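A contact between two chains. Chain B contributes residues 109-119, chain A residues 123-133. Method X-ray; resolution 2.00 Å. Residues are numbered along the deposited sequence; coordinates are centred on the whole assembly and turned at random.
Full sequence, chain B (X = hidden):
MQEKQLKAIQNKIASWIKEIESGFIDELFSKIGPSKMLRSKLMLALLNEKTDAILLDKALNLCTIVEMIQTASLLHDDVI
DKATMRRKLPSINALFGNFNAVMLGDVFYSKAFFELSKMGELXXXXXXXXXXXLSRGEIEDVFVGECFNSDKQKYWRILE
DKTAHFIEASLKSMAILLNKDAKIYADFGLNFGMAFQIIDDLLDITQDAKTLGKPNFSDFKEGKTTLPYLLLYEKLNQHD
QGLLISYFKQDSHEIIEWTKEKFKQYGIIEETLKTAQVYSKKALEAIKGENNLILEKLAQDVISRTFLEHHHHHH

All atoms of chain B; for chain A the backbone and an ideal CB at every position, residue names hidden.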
# COMPACT_ATOMS: atom_id res chain seq x y z
N TYR B 109 -0.66 3.53 4.78
CA TYR B 109 -1.97 3.14 4.28
C TYR B 109 -2.77 2.29 5.28
O TYR B 109 -3.94 2.56 5.52
CB TYR B 109 -1.86 2.33 2.98
CG TYR B 109 -1.72 3.15 1.72
CD1 TYR B 109 -2.57 4.23 1.45
CD2 TYR B 109 -0.77 2.80 0.75
CE1 TYR B 109 -2.47 4.94 0.26
CE2 TYR B 109 -0.67 3.51 -0.45
CZ TYR B 109 -1.52 4.58 -0.68
OH TYR B 109 -1.42 5.29 -1.86
N SER B 110 -2.14 1.26 5.84
CA SER B 110 -2.84 0.38 6.78
C SER B 110 -3.19 1.05 8.11
O SER B 110 -4.29 0.86 8.62
CB SER B 110 -2.04 -0.91 7.01
OG SER B 110 -0.70 -0.65 7.36
N LYS B 111 -2.27 1.83 8.66
CA LYS B 111 -2.54 2.53 9.91
C LYS B 111 -3.69 3.50 9.67
O LYS B 111 -4.58 3.64 10.50
CB LYS B 111 -1.30 3.28 10.40
CG LYS B 111 -1.53 4.14 11.67
CD LYS B 111 -2.02 3.32 12.86
CE LYS B 111 -2.23 4.20 14.09
NZ LYS B 111 -2.80 3.48 15.27
N ALA B 112 -3.67 4.16 8.51
CA ALA B 112 -4.71 5.11 8.17
C ALA B 112 -6.07 4.43 8.03
O ALA B 112 -7.07 4.95 8.52
CB ALA B 112 -4.36 5.84 6.88
N PHE B 113 -6.11 3.27 7.38
CA PHE B 113 -7.37 2.54 7.21
C PHE B 113 -7.87 2.00 8.53
O PHE B 113 -9.09 1.91 8.76
CB PHE B 113 -7.21 1.36 6.25
CG PHE B 113 -8.52 0.71 5.88
CD1 PHE B 113 -9.31 1.23 4.85
CD2 PHE B 113 -8.97 -0.42 6.56
CE1 PHE B 113 -10.52 0.63 4.50
CE2 PHE B 113 -10.18 -1.02 6.22
CZ PHE B 113 -10.96 -0.49 5.19
N PHE B 114 -6.94 1.61 9.40
CA PHE B 114 -7.32 1.08 10.69
C PHE B 114 -8.12 2.14 11.44
O PHE B 114 -9.18 1.85 11.99
CB PHE B 114 -6.08 0.71 11.50
CG PHE B 114 -6.39 0.22 12.89
CD1 PHE B 114 -6.88 -1.07 13.10
CD2 PHE B 114 -6.25 1.07 13.99
CE1 PHE B 114 -7.22 -1.50 14.38
CE2 PHE B 114 -6.59 0.64 15.28
CZ PHE B 114 -7.08 -0.65 15.47
N GLU B 115 -7.61 3.37 11.44
CA GLU B 115 -8.29 4.46 12.11
C GLU B 115 -9.57 4.83 11.36
O GLU B 115 -10.58 5.21 11.97
CB GLU B 115 -7.36 5.67 12.21
CG GLU B 115 -6.10 5.44 13.04
CD GLU B 115 -6.40 4.97 14.46
OE1 GLU B 115 -7.46 5.33 15.00
OE2 GLU B 115 -5.56 4.25 15.04
N LEU B 116 -9.52 4.71 10.04
CA LEU B 116 -10.66 5.04 9.18
C LEU B 116 -11.92 4.24 9.51
O LEU B 116 -13.05 4.75 9.43
CB LEU B 116 -10.29 4.83 7.71
CG LEU B 116 -11.36 5.13 6.65
CD1 LEU B 116 -11.82 6.58 6.75
CD2 LEU B 116 -10.78 4.86 5.26
N SER B 117 -11.74 2.98 9.90
CA SER B 117 -12.86 2.11 10.24
C SER B 117 -13.73 2.65 11.38
O SER B 117 -14.84 2.17 11.61
CB SER B 117 -12.35 0.72 10.60
OG SER B 117 -11.54 0.79 11.76
N LYS B 118 -13.22 3.65 12.10
CA LYS B 118 -13.96 4.22 13.22
C LYS B 118 -14.79 5.41 12.76
O LYS B 118 -15.53 6.01 13.55
CB LYS B 118 -12.97 4.67 14.30
CG LYS B 118 -12.02 3.58 14.77
CD LYS B 118 -10.94 4.15 15.68
CE LYS B 118 -9.96 3.07 16.12
NZ LYS B 118 -8.82 3.63 16.89
N MET B 119 -14.67 5.75 11.48
CA MET B 119 -15.39 6.88 10.90
C MET B 119 -16.78 6.52 10.39
O MET B 119 -17.59 7.40 10.09
CB MET B 119 -14.58 7.48 9.75
CG MET B 119 -13.31 8.20 10.16
SD MET B 119 -13.64 9.76 11.01
CE MET B 119 -12.16 9.93 11.98
N UNK A 123 -14.17 -6.63 12.28
CA UNK A 123 -13.46 -7.35 11.23
C UNK A 123 -12.56 -6.38 10.45
O UNK A 123 -11.42 -6.72 10.11
CB UNK A 123 -14.45 -8.04 10.29
N UNK A 124 -13.07 -5.18 10.18
CA UNK A 124 -12.29 -4.20 9.45
C UNK A 124 -11.00 -3.87 10.22
O UNK A 124 -9.93 -3.73 9.63
CB UNK A 124 -13.12 -2.94 9.21
N UNK A 125 -11.12 -3.75 11.53
CA UNK A 125 -9.95 -3.44 12.35
C UNK A 125 -8.99 -4.61 12.49
O UNK A 125 -7.78 -4.43 12.51
CB UNK A 125 -10.40 -2.99 13.74
N UNK A 126 -9.53 -5.82 12.58
CA UNK A 126 -8.70 -7.01 12.71
C UNK A 126 -7.78 -7.18 11.50
O UNK A 126 -6.58 -7.37 11.64
CB UNK A 126 -9.58 -8.25 12.88
N UNK A 127 -8.37 -7.10 10.31
CA UNK A 127 -7.60 -7.26 9.08
C UNK A 127 -6.69 -6.07 8.76
O UNK A 127 -5.57 -6.26 8.29
CB UNK A 127 -8.56 -7.49 7.91
N UNK A 128 -7.16 -4.85 9.00
CA UNK A 128 -6.30 -3.71 8.69
C UNK A 128 -5.11 -3.69 9.65
O UNK A 128 -3.99 -3.35 9.27
CB UNK A 128 -7.08 -2.40 8.77
N UNK A 129 -5.34 -4.08 10.90
CA UNK A 129 -4.26 -4.13 11.87
C UNK A 129 -3.28 -5.22 11.44
O UNK A 129 -2.07 -5.08 11.62
CB UNK A 129 -4.79 -4.39 13.28
N UNK A 130 -3.81 -6.29 10.87
CA UNK A 130 -2.98 -7.40 10.41
C UNK A 130 -2.05 -6.93 9.30
O UNK A 130 -0.89 -7.33 9.25
CB UNK A 130 -3.85 -8.56 9.92
N UNK A 131 -2.57 -6.09 8.41
CA UNK A 131 -1.75 -5.58 7.32
C UNK A 131 -0.69 -4.64 7.89
O UNK A 131 0.45 -4.62 7.41
CB UNK A 131 -2.61 -4.86 6.28
N UNK A 132 -1.06 -3.89 8.91
CA UNK A 132 -0.13 -2.98 9.55
C UNK A 132 1.01 -3.79 10.17
O UNK A 132 2.18 -3.46 10.02
CB UNK A 132 -0.84 -2.13 10.61
N UNK A 133 0.64 -4.85 10.88
CA UNK A 133 1.64 -5.68 11.53
C UNK A 133 2.55 -6.42 10.58
O UNK A 133 3.75 -6.55 10.84
CB UNK A 133 0.95 -6.69 12.44

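Chain A's stretch is helical throughout, and it runs nearly antiparallel to the helix of chain B, at 162° with the axes 8.2 Å apart at their closest.

Position 123 has nothing of chain B within reach of its ideal CB, so this contact sets no preference; it is I123(A).

Position 124 points toward chain B, its ideal CB 4.0 Å from S117(B) CB and 4.6 Å from F113(B) CE2. Alanine, glycine or serine would suit so close a wall. The deposited A124(A) rests its methyl against the S117(B) CB.

At 125 the CB points sideways, 3.6 Å from F114(B) CE1 and 4.4 Å from S117(B) OG. A ring carbon beside a hydroxyl invites a long chain with an aliphatic stem and perhaps a polar end: glutamine, glutamate, lysine, methionine. The residue is Q125(A). Its CG lies 3.1 Å from S117(B) OG, and its NE2 gives that same OG a weak hydrogen bond of 3.5 Å. The S117(B) OG itself donates to F114(B) O at 2.6 Å, which leaves it free to accept.

Position 126 points away and 127 sideways, both beyond reach of chain B; they are A126(A) and L127(A).

Position 128 is tight. Its CB faces F113(B) CD2 at 3.5 Å and F114(B) CA at 4.0 Å, with the CA atoms of 128 and F114(B) 5.3 Å apart. Alanine, glycine, serine or perhaps cysteine are the natural candidates. It is S128(A), in rotamer p, whose OG turns back to donate to A124(A) O at 2.9 Å. With its polar demand met inside its own helix, S128(A) OG can pack against carbon, 3.2 Å from F114(B) CA and near the plane of the F114(B) ring at its edge.

Position 129 points sideways, its ideal CB 3.9 Å from F114(B) CD1, with room beyond; many medium or polar residues would serve. N129(A) touches the ring through CB.

Position 130 points away and is A130(A).

Position 131 points toward chain B, its ideal CB 4.1 Å from S110(B) CB. A compact aliphatic fits, and V131(A) brings CG1 to 3.7 Å from S110(B) CB.

Position 132 also points toward chain B, with its ideal CB 3.6 Å from S110(B) OG and the aliphatic stem of K111(B) nearby. K111(B) NZ is engaged in a salt bridge with E115(B), so an apolar chain is reasonable: leucine, methionine, isoleucine. L132(A) places CD2 4.1 Å from K111(B) CD.

Position 133 points away and is R133(A), hydrogen-bonded elsewhere in the structure.

Chain A (123-133) IAQALSNAVLR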
# COMPACT_ATOMS: atom_id res chain seq x y z
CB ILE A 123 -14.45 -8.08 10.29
CG1 ILE A 123 -15.19 -9.16 11.08
CG2 ILE A 123 -13.71 -8.68 9.10
CD1 ILE A 123 -16.29 -9.89 10.29
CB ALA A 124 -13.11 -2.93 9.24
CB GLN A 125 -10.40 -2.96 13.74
CG GLN A 125 -10.79 -1.49 13.74
CD GLN A 125 -11.35 -1.03 15.07
OE1 GLN A 125 -10.94 -1.50 16.13
NE2 GLN A 125 -12.27 -0.08 15.02
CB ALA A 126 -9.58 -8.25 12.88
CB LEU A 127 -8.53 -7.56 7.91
CG LEU A 127 -9.30 -8.89 8.05
CD1 LEU A 127 -10.13 -9.15 6.80
CD2 LEU A 127 -8.30 -10.03 8.29
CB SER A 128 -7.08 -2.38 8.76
OG SER A 128 -7.53 -2.08 10.06
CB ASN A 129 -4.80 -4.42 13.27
CG ASN A 129 -3.71 -4.39 14.33
OD1 ASN A 129 -3.08 -3.36 14.56
ND2 ASN A 129 -3.49 -5.53 14.98
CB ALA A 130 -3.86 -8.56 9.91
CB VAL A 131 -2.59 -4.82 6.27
CG1 VAL A 131 -1.68 -4.14 5.25
CG2 VAL A 131 -3.53 -5.79 5.57
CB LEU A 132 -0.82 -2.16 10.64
CG LEU A 132 0.10 -1.30 11.51
CD1 LEU A 132 0.89 -0.33 10.63
CD2 LEU A 132 -0.73 -0.54 12.53
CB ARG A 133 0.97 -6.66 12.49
CG ARG A 133 0.21 -5.97 13.59
CD ARG A 133 -0.14 -6.91 14.72
NE ARG A 133 1.07 -7.50 15.27
CZ ARG A 133 1.15 -8.01 16.49
NH1 ARG A 133 0.08 -8.01 17.28
NH2 ARG A 133 2.30 -8.52 16.93
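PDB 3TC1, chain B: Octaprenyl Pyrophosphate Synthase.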